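Side-chain contacts in N5-Carboxyaminoimidazole ribonucleotide synthetase (Staphylococcus aureus subsp. aureus, PDB 3ORQ), which catalyses the ATP-dependent conversion of 5-aminoimidazole ribonucleotide and bicarbonate to N5-carboxyaminoimidazole ribonucleotide in purine biosynthesis: residues K37-D42 with Q72-I77; I57-K60 with K65-N68; N242-S247 with F254-F259; I283-Y288 with T356-D361; P334-H339 with Q367-K372. All coordinates share one frame; numbering follows the deposited sequence.

Contact 1 of 5, residues K37-D42 with Q72-I77; sequences KVVVLD and QKCDVI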
# COMPACT_ATOMS: atom_id res chain seq x y z
N LYS A 37 4.54 -11.11 10.02
CA LYS A 37 4.17 -10.44 11.23
C LYS A 37 5.24 -9.42 11.54
O LYS A 37 6.38 -9.55 11.09
CB LYS A 37 4.01 -11.43 12.38
CG LYS A 37 3.00 -12.52 12.07
CD LYS A 37 3.08 -13.57 13.18
CE LYS A 37 2.11 -14.72 12.94
NZ LYS A 37 0.74 -14.19 13.07
N VAL A 38 4.89 -8.40 12.31
CA VAL A 38 5.84 -7.32 12.55
C VAL A 38 5.94 -7.03 14.03
O VAL A 38 4.92 -6.76 14.67
CB VAL A 38 5.39 -6.02 11.86
CG1 VAL A 38 6.32 -4.86 12.28
CG2 VAL A 38 5.40 -6.17 10.33
N VAL A 39 7.17 -7.05 14.56
CA VAL A 39 7.46 -6.54 15.90
C VAL A 39 8.30 -5.26 15.76
O VAL A 39 9.30 -5.25 15.05
CB VAL A 39 8.24 -7.58 16.74
CG1 VAL A 39 8.59 -7.01 18.08
CG2 VAL A 39 7.36 -8.80 16.96
N VAL A 40 7.90 -4.19 16.41
CA VAL A 40 8.64 -2.96 16.22
C VAL A 40 9.15 -2.43 17.59
O VAL A 40 8.44 -2.52 18.62
CB VAL A 40 7.79 -1.87 15.47
CG1 VAL A 40 6.50 -1.54 16.26
CG2 VAL A 40 8.61 -0.59 15.29
N LEU A 41 10.38 -1.90 17.58
CA LEU A 41 11.02 -1.35 18.78
C LEU A 41 11.28 0.15 18.57
O LEU A 41 11.89 0.57 17.58
CB LEU A 41 12.34 -2.09 19.09
CG LEU A 41 13.04 -1.75 20.42
CD1 LEU A 41 13.86 -2.93 20.99
CD2 LEU A 41 13.89 -0.50 20.30
N ASP A 42 10.81 0.95 19.51
CA ASP A 42 10.98 2.40 19.44
C ASP A 42 10.80 2.91 20.88
O ASP A 42 9.94 2.39 21.61
CB ASP A 42 9.92 3.01 18.50
CG ASP A 42 10.22 4.45 18.12
OD1 ASP A 42 10.73 4.70 17.00
OD2 ASP A 42 10.00 5.35 18.95
N GLN A 72 14.57 -12.45 20.15
CA GLN A 72 13.89 -13.66 20.56
C GLN A 72 12.54 -13.84 19.84
O GLN A 72 12.07 -14.96 19.66
CB GLN A 72 13.65 -13.69 22.08
CG GLN A 72 14.88 -14.10 22.92
CD GLN A 72 15.25 -15.58 22.74
OE1 GLN A 72 14.42 -16.47 23.01
NE2 GLN A 72 16.48 -15.85 22.29
N LYS A 73 11.91 -12.73 19.45
CA LYS A 73 10.57 -12.81 18.84
C LYS A 73 10.58 -12.92 17.32
O LYS A 73 9.54 -13.20 16.72
CB LYS A 73 9.77 -11.58 19.24
CG LYS A 73 9.50 -11.47 20.73
CD LYS A 73 8.90 -10.12 21.11
CE LYS A 73 8.83 -9.97 22.61
NZ LYS A 73 7.93 -11.01 23.17
N CYS A 74 11.73 -12.72 16.69
CA CYS A 74 11.76 -12.45 15.25
C CYS A 74 12.59 -13.48 14.51
O CYS A 74 13.52 -14.07 15.09
CB CYS A 74 12.37 -11.05 14.98
SG CYS A 74 11.34 -9.72 15.65
N ASP A 75 12.27 -13.67 13.24
CA ASP A 75 13.07 -14.57 12.40
C ASP A 75 14.10 -13.79 11.59
O ASP A 75 15.09 -14.36 11.09
CB ASP A 75 12.15 -15.35 11.47
CG ASP A 75 11.14 -16.16 12.22
OD1 ASP A 75 11.53 -17.12 12.91
OD2 ASP A 75 9.95 -15.83 12.18
N VAL A 76 13.86 -12.49 11.44
CA VAL A 76 14.83 -11.58 10.80
C VAL A 76 14.71 -10.23 11.46
O VAL A 76 13.63 -9.84 11.86
CB VAL A 76 14.61 -11.48 9.25
CG1 VAL A 76 13.29 -10.84 8.92
CG2 VAL A 76 15.71 -10.68 8.62
N ILE A 77 15.81 -9.50 11.57
CA ILE A 77 15.75 -8.14 12.14
C ILE A 77 16.33 -7.14 11.15
O ILE A 77 17.38 -7.38 10.56
CB ILE A 77 16.46 -8.02 13.49
CG1 ILE A 77 15.77 -8.86 14.56
CG2 ILE A 77 16.53 -6.60 13.97
CD1 ILE A 77 16.65 -9.08 15.73
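Val-39 meets Cys-74 and Lys-73 where the end of helix 64-73 turns back toward the sheet. The thiol of Cys-74 makes the nearest approach, its SG lying 3.9 Å from Val-39 CB. It comes in against the branch point of the valine, with both methyls only slightly farther off. Cys-74 has chi1 near -65°, which puts SG opposite its own carbonyl carbon and carries the sulfur out toward the strand. Val-39 sends CG1 opposite its own nitrogen, so CG2 stays on the nitrogen side and reaches the base of Lys-73, with CG2 4.3 Å from Lys-73 CB. The lysine also lays CD by CG1 before its end leads away to NZ and a salt bridge with Glu-55 on the neighbouring strand. Val-39 is buried, with Leu-70 of the same helix and Ile-57 and Thr-14 of the strands beside it closing round it. The contact between the two segments is apolar, carried by one valine on a central strand. Helix 64-73 lies over the sheet on its way from edge strand 55-58 to strand 76-79 at the far edge, the beta-alpha-beta crossover of the Rossmann-like preATP-grasp domain.

Contact 2 of 5, residues I57-K60 with K65-N68; sequences IQAK and KALN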
# COMPACT_ATOMS: atom_id res chain seq x y z
N ILE A 57 7.50 -3.05 21.22
CA ILE A 57 8.43 -3.05 22.33
C ILE A 57 8.93 -1.61 22.52
O ILE A 57 9.65 -1.05 21.67
CB ILE A 57 9.63 -3.93 22.08
CG1 ILE A 57 9.24 -5.41 21.95
CG2 ILE A 57 10.66 -3.74 23.21
CD1 ILE A 57 10.43 -6.30 21.46
N GLN A 58 8.51 -0.99 23.62
CA GLN A 58 8.94 0.37 23.92
C GLN A 58 10.27 0.29 24.69
O GLN A 58 10.31 -0.23 25.80
CB GLN A 58 7.87 1.14 24.73
CG GLN A 58 8.31 2.58 25.04
CD GLN A 58 7.25 3.44 25.76
OE1 GLN A 58 6.23 2.95 26.25
NE2 GLN A 58 7.50 4.75 25.82
N ALA A 59 11.34 0.77 24.06
CA ALA A 59 12.65 0.79 24.67
C ALA A 59 13.58 1.67 23.85
O ALA A 59 13.36 1.91 22.67
CB ALA A 59 13.19 -0.63 24.77
N LYS A 60 14.64 2.17 24.48
CA LYS A 60 15.66 2.94 23.77
C LYS A 60 16.48 2.05 22.84
O LYS A 60 16.56 0.82 23.03
CB LYS A 60 16.59 3.67 24.75
CG LYS A 60 15.86 4.63 25.69
CD LYS A 60 16.83 5.43 26.52
CE LYS A 60 16.06 6.46 27.30
NZ LYS A 60 16.96 7.53 27.81
N LYS A 65 18.71 -5.37 26.75
CA LYS A 65 17.69 -6.37 27.11
C LYS A 65 16.54 -6.35 26.09
O LYS A 65 16.05 -7.39 25.67
CB LYS A 65 17.10 -6.15 28.52
CG LYS A 65 18.10 -6.02 29.65
CD LYS A 65 18.49 -7.37 30.24
CE LYS A 65 19.37 -7.19 31.49
NZ LYS A 65 19.99 -8.47 31.93
N ALA A 66 16.10 -5.15 25.75
CA ALA A 66 14.97 -4.97 24.84
C ALA A 66 15.36 -5.44 23.43
O ALA A 66 14.57 -6.13 22.80
CB ALA A 66 14.52 -3.57 24.82
N LEU A 67 16.57 -5.09 22.97
CA LEU A 67 17.00 -5.52 21.64
C LEU A 67 17.06 -7.06 21.59
O LEU A 67 16.66 -7.67 20.59
CB LEU A 67 18.32 -4.87 21.20
CG LEU A 67 18.34 -3.35 20.98
CD1 LEU A 67 19.79 -2.82 20.97
CD2 LEU A 67 17.60 -2.93 19.68
N ASN A 68 17.50 -7.69 22.68
CA ASN A 68 17.46 -9.14 22.74
C ASN A 68 16.07 -9.78 22.73
O ASN A 68 15.86 -10.80 22.07
CB ASN A 68 18.31 -9.67 23.87
CG ASN A 68 19.71 -9.96 23.40
OD1 ASN A 68 19.99 -11.08 22.92
ND2 ASN A 68 20.61 -8.96 23.51
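Ile-57 opens the contact by laying its CG2 branch against the methyl of Ala-66, with Ile-57 CG2 4.2 Å from Ala-66 CB. The torsion decides which branch does this: with chi1 at -64°, CG2 stands opposite the backbone nitrogen and faces the helix, while CG1 lies on the nitrogen side. Ile-57 also touches Leu-70 and Lys-73 farther along the helix, so its side chain runs beneath more than one turn. Gln-58, next in the strand, points the other way, and its NE2 is hydrogen-bonded to the carbonyl oxygen of Pro-43. The alternation is that of a beta strand, here 55-58, an outermost strand of the Rossmann-like parallel sheet in the preATP-grasp domain, with helix 64-73 following after a short loop and folding back over it. Ala-59 returns to the helix side and meets Ala-66 methyl to methyl. Ala-59 CB is 3.2 Å from Ala-66 CB, closer than two carbons usually come, so the exact spacing is doubtful, but the two backbones are clearly near, their CA atoms 6.2 Å apart. Leu-41 of strand 37-42 touches Ala-66 as well.

Contact 3 of 5, residues N242-S247 with F254-F259; sequences NKIIQS and FTVEFF. With MG (magnesium ion), chain C; ADP (adenosine-5'-diphosphate), chain D.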
# COMPACT_ATOMS: atom_id res chain seq x y z
N ASN A 242 28.29 0.33 -7.94
CA ASN A 242 29.12 -0.85 -8.09
C ASN A 242 30.45 -0.74 -7.38
O ASN A 242 30.91 -1.73 -6.83
CB ASN A 242 29.32 -1.20 -9.55
CG ASN A 242 28.01 -1.54 -10.24
OD1 ASN A 242 27.03 -2.05 -9.62
ND2 ASN A 242 27.97 -1.28 -11.54
N LYS A 243 31.06 0.44 -7.34
CA LYS A 243 32.29 0.61 -6.55
C LYS A 243 31.97 0.50 -5.07
O LYS A 243 32.68 -0.18 -4.32
CB LYS A 243 32.97 1.94 -6.85
CG LYS A 243 33.79 1.96 -8.15
CD LYS A 243 34.07 3.40 -8.58
CE LYS A 243 34.99 3.45 -9.81
NZ LYS A 243 34.32 3.17 -11.12
N ILE A 244 30.89 1.15 -4.64
CA ILE A 244 30.57 1.23 -3.22
C ILE A 244 30.29 -0.13 -2.63
O ILE A 244 30.64 -0.41 -1.48
CB ILE A 244 29.35 2.14 -2.99
CG1 ILE A 244 29.66 3.56 -3.43
CG2 ILE A 244 28.86 2.05 -1.54
CD1 ILE A 244 28.47 4.54 -3.31
N ILE A 245 29.64 -0.97 -3.42
CA ILE A 245 29.22 -2.31 -3.03
C ILE A 245 30.39 -3.31 -2.85
O ILE A 245 30.25 -4.34 -2.20
CB ILE A 245 28.19 -2.80 -4.10
CG1 ILE A 245 26.77 -2.58 -3.59
CG2 ILE A 245 28.40 -4.24 -4.59
CD1 ILE A 245 26.38 -1.16 -3.53
N GLN A 246 31.54 -3.02 -3.41
CA GLN A 246 32.72 -3.86 -3.11
C GLN A 246 33.38 -3.53 -1.79
O GLN A 246 34.27 -4.26 -1.35
CB GLN A 246 33.78 -3.81 -4.22
CG GLN A 246 33.51 -4.78 -5.36
CD GLN A 246 32.86 -4.08 -6.54
OE1 GLN A 246 33.46 -3.20 -7.19
NE2 GLN A 246 31.60 -4.47 -6.84
N SER A 247 32.98 -2.43 -1.17
CA SER A 247 33.63 -2.02 0.06
C SER A 247 32.73 -2.10 1.29
O SER A 247 33.26 -2.13 2.42
CB SER A 247 34.25 -0.62 -0.08
OG SER A 247 35.35 -0.66 -0.99
N PHE A 254 19.06 0.56 0.09
CA PHE A 254 19.90 1.69 0.55
C PHE A 254 19.86 2.75 -0.53
O PHE A 254 19.40 2.50 -1.64
CB PHE A 254 21.34 1.23 0.85
CG PHE A 254 22.06 0.66 -0.34
CD1 PHE A 254 21.80 -0.64 -0.77
CD2 PHE A 254 22.97 1.42 -1.03
CE1 PHE A 254 22.45 -1.18 -1.89
CE2 PHE A 254 23.63 0.89 -2.17
CZ PHE A 254 23.36 -0.41 -2.59
N THR A 255 20.27 3.96 -0.19
CA THR A 255 20.18 5.07 -1.14
C THR A 255 21.49 5.87 -1.16
O THR A 255 22.03 6.22 -0.13
CB THR A 255 19.02 6.03 -0.79
OG1 THR A 255 17.80 5.29 -0.72
CG2 THR A 255 18.88 7.16 -1.83
N VAL A 256 21.98 6.17 -2.36
CA VAL A 256 23.19 6.99 -2.54
C VAL A 256 22.74 8.34 -3.05
O VAL A 256 22.04 8.42 -4.08
CB VAL A 256 24.15 6.33 -3.55
CG1 VAL A 256 25.49 7.14 -3.73
CG2 VAL A 256 24.44 4.91 -3.17
N GLU A 257 23.12 9.41 -2.34
CA GLU A 257 22.91 10.80 -2.75
C GLU A 257 24.11 11.35 -3.49
O GLU A 257 25.23 11.18 -3.04
CB GLU A 257 22.71 11.69 -1.53
CG GLU A 257 21.40 11.51 -0.82
CD GLU A 257 21.23 12.51 0.32
OE1 GLU A 257 21.96 13.54 0.40
OE2 GLU A 257 20.35 12.27 1.16
N PHE A 258 23.87 12.07 -4.59
CA PHE A 258 24.95 12.62 -5.42
C PHE A 258 24.79 14.12 -5.66
O PHE A 258 23.68 14.64 -5.70
CB PHE A 258 24.99 11.98 -6.82
CG PHE A 258 25.12 10.49 -6.84
CD1 PHE A 258 24.02 9.68 -6.62
CD2 PHE A 258 26.33 9.89 -7.16
CE1 PHE A 258 24.13 8.29 -6.68
CE2 PHE A 258 26.47 8.53 -7.22
CZ PHE A 258 25.35 7.71 -6.98
N PHE A 259 25.92 14.79 -5.87
CA PHE A 259 25.93 16.15 -6.36
C PHE A 259 26.33 16.19 -7.83
O PHE A 259 27.22 15.45 -8.27
CB PHE A 259 26.93 17.01 -5.55
CG PHE A 259 26.61 17.13 -4.10
CD1 PHE A 259 25.29 17.06 -3.65
CD2 PHE A 259 27.63 17.31 -3.17
CE1 PHE A 259 24.98 17.18 -2.28
CE2 PHE A 259 27.34 17.43 -1.80
CZ PHE A 259 26.00 17.38 -1.36
MG MG C . 21.25 14.48 2.60
PB ADP D . 22.15 15.82 5.81
O1B ADP D . 22.89 14.54 6.06
O2B ADP D . 21.02 15.83 4.82
O3B ADP D . 21.80 16.51 7.10
PA ADP D . 23.94 16.65 3.76
O1A ADP D . 25.42 16.48 4.00
O2A ADP D . 23.22 15.60 2.95
O3A ADP D . 23.21 16.86 5.19
O5' ADP D . 23.64 18.07 3.08
C5' ADP D . 22.32 18.58 2.98
C4' ADP D . 22.26 19.56 1.82
O4' ADP D . 23.22 20.64 2.00
C3' ADP D . 22.61 18.90 0.48
O3' ADP D . 21.49 18.30 -0.18
C2' ADP D . 23.15 20.08 -0.32
O2' ADP D . 22.10 20.73 -1.02
C1' ADP D . 23.76 21.01 0.72
N9 ADP D . 25.20 20.67 0.71
C8 ADP D . 25.80 19.79 1.54
N7 ADP D . 27.12 19.65 1.26
C5 ADP D . 27.36 20.49 0.23
C6 ADP D . 28.57 20.86 -0.56
N6 ADP D . 29.76 20.27 -0.27
N1 ADP D . 28.41 21.76 -1.56
C2 ADP D . 27.21 22.32 -1.85
N3 ADP D . 26.07 22.04 -1.17
C4 ADP D . 26.10 21.15 -0.15
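Ile-245 and Ile-244, from helix 234-245, pack on Phe-254 and Val-256 of strand 252-261, a helix laid on the ATP-grasp part of a large antiparallel sheet that runs on into the C-terminal domain. The tight part lies between Ile-245 and Phe-254. Ile-245 CD1 comes to 3.3 Å from Phe-254 CZ, and to 3.7 Å from CE2, meeting that end of the ring at a slant. The isoleucine gets there with chi1 (-98°) away from a staggered position and a bend at chi2 (70°), which swings its tip toward the ring; the ring itself is also stacked with Phe-250. The second pairing is looser, at ordinary van der Waals distance: Ile-244 CD1 meets Val-256 tip to tip, 4.0 Å from Val-256 CG1 and equally far from CG2, in the fork of the valine. Gln-246, next along, is exposed. On the strand, side chains alternate, and Glu-257 and Phe-259 face the nucleotide. Glu-257 OE1 binds the magnesium ion at 2.5 Å, with OE2 farther at 2.8 Å and also hydrogen-bonded to His-276; Glu-270 binds the same ion. ADP adds O2A to the metal at 2.3 Å, while the Phe-259 ring lies aslant beside the adenine, its CZ atom 3.6 Å from N7 of ADP.

Contact 4 of 5, residues I283-Y288 with T356-D361; sequences IEACDY and TVLTND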
# COMPACT_ATOMS: atom_id res chain seq x y z
N ILE A 283 6.02 4.24 -4.18
CA ILE A 283 4.77 3.59 -3.75
C ILE A 283 3.71 3.77 -4.82
O ILE A 283 3.07 2.83 -5.18
CB ILE A 283 4.26 4.10 -2.42
CG1 ILE A 283 5.15 3.58 -1.31
CG2 ILE A 283 2.84 3.61 -2.16
CD1 ILE A 283 5.05 4.44 -0.02
N GLU A 284 3.49 4.98 -5.30
CA GLU A 284 2.44 5.16 -6.31
C GLU A 284 2.92 4.95 -7.75
O GLU A 284 2.15 4.49 -8.62
CB GLU A 284 1.81 6.54 -6.20
CG GLU A 284 0.85 6.73 -4.99
CD GLU A 284 1.63 6.95 -3.72
OE1 GLU A 284 2.84 7.20 -3.85
OE2 GLU A 284 1.06 6.82 -2.61
N ALA A 285 4.19 5.28 -8.00
CA ALA A 285 4.68 5.44 -9.40
C ALA A 285 5.34 4.22 -10.02
O ALA A 285 5.46 4.14 -11.24
CB ALA A 285 5.61 6.62 -9.47
N CYS A 286 5.72 3.24 -9.20
CA CYS A 286 6.51 2.07 -9.70
C CYS A 286 5.72 0.81 -9.51
O CYS A 286 4.76 0.79 -8.74
CB CYS A 286 7.87 1.92 -8.96
SG CYS A 286 9.01 3.29 -9.23
N ASP A 287 6.16 -0.26 -10.16
CA ASP A 287 5.46 -1.53 -10.00
C ASP A 287 5.87 -2.23 -8.69
O ASP A 287 5.24 -3.22 -8.28
CB ASP A 287 5.69 -2.44 -11.22
CG ASP A 287 7.17 -2.56 -11.62
OD1 ASP A 287 8.03 -1.86 -11.03
OD2 ASP A 287 7.48 -3.35 -12.54
N TYR A 288 6.94 -1.73 -8.07
CA TYR A 288 7.38 -2.16 -6.73
C TYR A 288 7.80 -0.89 -5.99
O TYR A 288 8.32 0.03 -6.61
CB TYR A 288 8.61 -3.06 -6.79
CG TYR A 288 8.45 -4.36 -7.58
CD1 TYR A 288 8.76 -4.40 -8.95
CD2 TYR A 288 8.02 -5.53 -6.96
CE1 TYR A 288 8.63 -5.55 -9.69
CE2 TYR A 288 7.85 -6.73 -7.72
CZ TYR A 288 8.17 -6.70 -9.09
OH TYR A 288 8.05 -7.84 -9.86
N THR A 356 2.34 12.65 -3.29
CA THR A 356 2.92 12.21 -4.53
C THR A 356 1.92 12.48 -5.63
O THR A 356 0.79 11.94 -5.62
CB THR A 356 3.22 10.72 -4.50
OG1 THR A 356 4.21 10.48 -3.49
CG2 THR A 356 3.74 10.22 -5.87
N VAL A 357 2.36 13.29 -6.58
CA VAL A 357 1.52 13.70 -7.68
C VAL A 357 1.98 12.98 -8.94
O VAL A 357 3.03 13.25 -9.48
CB VAL A 357 1.60 15.22 -7.87
CG1 VAL A 357 0.54 15.68 -8.81
CG2 VAL A 357 1.48 15.96 -6.50
N LEU A 358 1.18 12.06 -9.42
CA LEU A 358 1.51 11.38 -10.67
C LEU A 358 1.19 12.32 -11.78
O LEU A 358 0.16 12.98 -11.74
CB LEU A 358 0.71 10.09 -10.81
CG LEU A 358 0.98 9.03 -9.72
CD1 LEU A 358 0.13 7.76 -9.98
CD2 LEU A 358 2.48 8.69 -9.68
N THR A 359 2.07 12.42 -12.77
CA THR A 359 1.89 13.43 -13.83
C THR A 359 2.53 13.02 -15.16
O THR A 359 3.58 12.37 -15.17
CB THR A 359 2.49 14.78 -13.38
OG1 THR A 359 2.23 15.81 -14.35
CG2 THR A 359 3.99 14.64 -13.16
N ASN A 360 1.91 13.39 -16.27
CA ASN A 360 2.59 13.25 -17.55
C ASN A 360 3.41 14.47 -17.94
O ASN A 360 4.21 14.45 -18.89
CB ASN A 360 1.58 12.95 -18.66
CG ASN A 360 1.02 11.58 -18.56
OD1 ASN A 360 1.73 10.62 -18.26
ND2 ASN A 360 -0.28 11.47 -18.82
N ASP A 361 3.19 15.56 -17.22
CA ASP A 361 3.91 16.78 -17.50
C ASP A 361 4.59 17.28 -16.24
O ASP A 361 4.11 18.19 -15.55
CB ASP A 361 3.00 17.84 -18.13
CG ASP A 361 3.79 19.06 -18.66
OD1 ASP A 361 4.96 19.26 -18.25
OD2 ASP A 361 3.25 19.81 -19.50
O HOH W 1 4.39 7.81 -1.88
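Two torsions bring Glu-284 to Thr-356: chi1 of -74° starts its chain on the nitrogen side, and a bend at chi2 (78°) folds the carboxylate back toward the strand. Thr-356, with chi1 near -64°, turns its OG1 opposite its own carbonyl carbon, leaving CG2 opposite the nitrogen. The contact joins short helix 282-285 of the ATP-grasp region to strand 351-358, in the C-terminal part of the large antiparallel sheet that runs through both domains. Glu-284 OE1 and Thr-356 OG1 are 3.6 Å apart, too far for a direct bond, and a water links them: it donates to Glu-284 OE1 at 2.6 Å and accepts from Thr-356 OG1 at 3.1 Å. The other oxygen, OE2, is hydrogen-bonded to His-339 NE2, so the carboxylate is held at both oxygens, by the water and by His-339, and its rotation is limited. Beside this polar half lies an apolar one. Leu-358, two residues along the strand, puts CD2 3.8 Å from Ala-285 CB and 4.1 Å from Glu-284 CB. Asp-287 of the second subunit packs on Leu-358, so the contact is part of the subunit interface. Past the strand end, the chain turns toward helix 362-372, whose N-cap is Asp-361. Thr-359 makes the ST turn there, its OG1 accepting from the backbone N of Asp-361 at 3.0 Å.

Contact 5 of 5, residues P334-H339 with Q367-K372; sequences PEWHLH and QDMYAK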
# COMPACT_ATOMS: atom_id res chain seq x y z
N PRO A 334 -7.53 14.98 -4.62
CA PRO A 334 -7.27 13.57 -4.57
C PRO A 334 -6.00 13.20 -5.37
O PRO A 334 -5.36 12.20 -5.05
CB PRO A 334 -8.52 12.96 -5.23
CG PRO A 334 -9.05 14.07 -6.14
CD PRO A 334 -8.77 15.29 -5.36
N GLU A 335 -5.62 14.03 -6.35
CA GLU A 335 -4.43 13.80 -7.18
C GLU A 335 -3.14 14.07 -6.40
O GLU A 335 -2.06 13.89 -6.95
CB GLU A 335 -4.47 14.59 -8.52
CG GLU A 335 -4.32 16.11 -8.37
CD GLU A 335 -5.63 16.86 -8.05
OE1 GLU A 335 -6.58 16.27 -7.51
OE2 GLU A 335 -5.72 18.07 -8.34
N TRP A 336 -3.25 14.48 -5.14
CA TRP A 336 -2.07 14.62 -4.30
C TRP A 336 -1.62 13.32 -3.60
O TRP A 336 -0.50 13.25 -3.09
CB TRP A 336 -2.27 15.76 -3.30
CG TRP A 336 -2.26 17.15 -3.96
CD1 TRP A 336 -2.07 17.43 -5.30
CD2 TRP A 336 -2.41 18.41 -3.31
NE1 TRP A 336 -2.12 18.77 -5.50
CE2 TRP A 336 -2.32 19.41 -4.31
CE3 TRP A 336 -2.62 18.80 -1.97
CZ2 TRP A 336 -2.42 20.79 -4.03
CZ3 TRP A 336 -2.72 20.19 -1.68
CH2 TRP A 336 -2.62 21.17 -2.72
N HIS A 337 -2.45 12.29 -3.60
CA HIS A 337 -2.12 10.98 -2.97
C HIS A 337 -1.41 11.24 -1.65
O HIS A 337 -0.19 11.05 -1.52
CB HIS A 337 -1.27 10.08 -3.87
CG HIS A 337 -1.96 9.61 -5.13
ND1 HIS A 337 -1.77 10.21 -6.36
CD2 HIS A 337 -2.84 8.61 -5.34
CE1 HIS A 337 -2.50 9.60 -7.28
NE2 HIS A 337 -3.14 8.61 -6.68
N LEU A 338 -2.18 11.71 -0.68
CA LEU A 338 -1.60 12.18 0.54
C LEU A 338 -1.24 11.05 1.47
O LEU A 338 -2.05 10.13 1.66
CB LEU A 338 -2.57 13.13 1.23
CG LEU A 338 -2.58 14.46 0.51
CD1 LEU A 338 -4.05 15.09 0.41
CD2 LEU A 338 -1.57 15.34 1.22
N HIS A 339 -0.03 11.12 2.04
CA HIS A 339 0.43 10.24 3.14
C HIS A 339 0.58 11.08 4.40
O HIS A 339 1.35 12.04 4.41
CB HIS A 339 1.82 9.65 2.82
CG HIS A 339 1.80 8.60 1.77
ND1 HIS A 339 2.16 7.29 2.02
CD2 HIS A 339 1.44 8.65 0.47
CE1 HIS A 339 2.06 6.59 0.91
NE2 HIS A 339 1.61 7.39 -0.05
N GLN A 367 5.88 23.48 -11.59
CA GLN A 367 5.44 24.88 -11.46
C GLN A 367 4.28 24.98 -10.50
O GLN A 367 4.30 25.79 -9.58
CB GLN A 367 5.01 25.48 -12.82
CG GLN A 367 6.16 25.89 -13.72
CD GLN A 367 7.21 26.74 -12.98
OE1 GLN A 367 8.35 26.34 -12.86
NE2 GLN A 367 6.79 27.89 -12.47
N ASP A 368 3.27 24.13 -10.74
CA ASP A 368 2.06 24.06 -9.91
C ASP A 368 2.40 24.01 -8.43
O ASP A 368 1.80 24.73 -7.63
CB ASP A 368 1.21 22.84 -10.27
CG ASP A 368 0.62 22.91 -11.68
OD1 ASP A 368 0.77 23.97 -12.33
OD2 ASP A 368 0.01 21.89 -12.12
N MSE A 369 3.36 23.15 -8.08
CA MSE A 369 3.83 22.94 -6.71
C MSE A 369 4.62 24.15 -6.16
O MSE A 369 4.53 24.47 -4.98
CB MSE A 369 4.70 21.66 -6.61
CG MSE A 369 3.99 20.31 -6.91
SE MSE A 369 2.44 20.15 -5.76
CE MSE A 369 1.02 20.58 -7.01
N TYR A 370 5.43 24.80 -7.00
CA TYR A 370 6.16 25.98 -6.53
C TYR A 370 5.19 27.04 -6.04
O TYR A 370 5.34 27.60 -4.96
CB TYR A 370 7.01 26.58 -7.64
CG TYR A 370 8.36 25.93 -7.81
CD1 TYR A 370 9.13 25.56 -6.70
CD2 TYR A 370 8.89 25.72 -9.09
CE1 TYR A 370 10.38 24.98 -6.86
CE2 TYR A 370 10.14 25.14 -9.26
CZ TYR A 370 10.88 24.78 -8.14
OH TYR A 370 12.12 24.21 -8.30
N ALA A 371 4.15 27.28 -6.85
CA ALA A 371 3.11 28.23 -6.51
C ALA A 371 2.35 27.77 -5.26
O ALA A 371 1.96 28.58 -4.44
CB ALA A 371 2.17 28.41 -7.69
N LYS A 372 2.16 26.47 -5.12
CA LYS A 372 1.38 25.98 -3.98
C LYS A 372 2.12 26.10 -2.65
O LYS A 372 1.52 26.45 -1.65
CB LYS A 372 0.87 24.56 -4.23
CG LYS A 372 -0.51 24.34 -3.68
CD LYS A 372 -1.59 24.79 -4.64
CE LYS A 372 -2.86 25.10 -3.85
NZ LYS A 372 -4.06 25.49 -4.67
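Met-369, a selenomethionine, is the first residue of 367-372 to meet Trp-336. Its CB leaves the helix at an angle to the indole, and bends at chi2 and chi3 (102°) swing the end of the chain over to it. Met-369 CE comes to 3.9 Å from Trp-336 NE1, and the selenium lies 5.2 Å from the centroid of the five-membered ring, about 30° off its normal. This is an oblique Met-aromatic contact, the two side chains sliding past each other in opposite directions. One turn on, Lys-372 takes the six-membered ring. Its aliphatic chain crosses the indole at about a right angle, CG being 3.9 Å from Trp-336 CH2 and CE 4.1 Å from the same atom. The bend at chi2 (85°) bows the chain around that ring end, and NZ goes on to a salt bridge with Glu-329. Met-369 thus meets the five-membered part and Lys-372 the far end of the six-membered ring of the tryptophan, which is also stacked with His-333 and packed on Met-355 and Val-357 of strand 351-358. Met-369 reaches Val-314 and Met-316 of the neighbouring strand 313-319. Helix 362-372 packs on the antiparallel sheet of the C-terminal domain through Met-369 and the buried Trp-336.

Overall arrangement
Contacts 1 and 2 belong to the preATP-grasp domain and share helix 64-73, which packs over adjacent parallel strands 37-42 and 55-58; the two are apolar, built from aliphatic side chains and a thiol. Like contact 4 they are partly buried, whereas contacts 3 and 5 are buried. Contact 3, about 28 Å from contact 1 between centres, carries ligand chemistry on the strand's other face, where a carboxylate and ADP bind magnesium. Contacts 4 and 5, about 13 Å between centres, both touch the second subunit; they lie on strand 351-358 and the 3-10 turn leading into its neighbour 338-340, in the antiparallel sheet that also reaches contact 3. Contact 4 mixes a water bridge with leucine packing; contact 5 is aromatic, with a partly exposed lysine chain on one side.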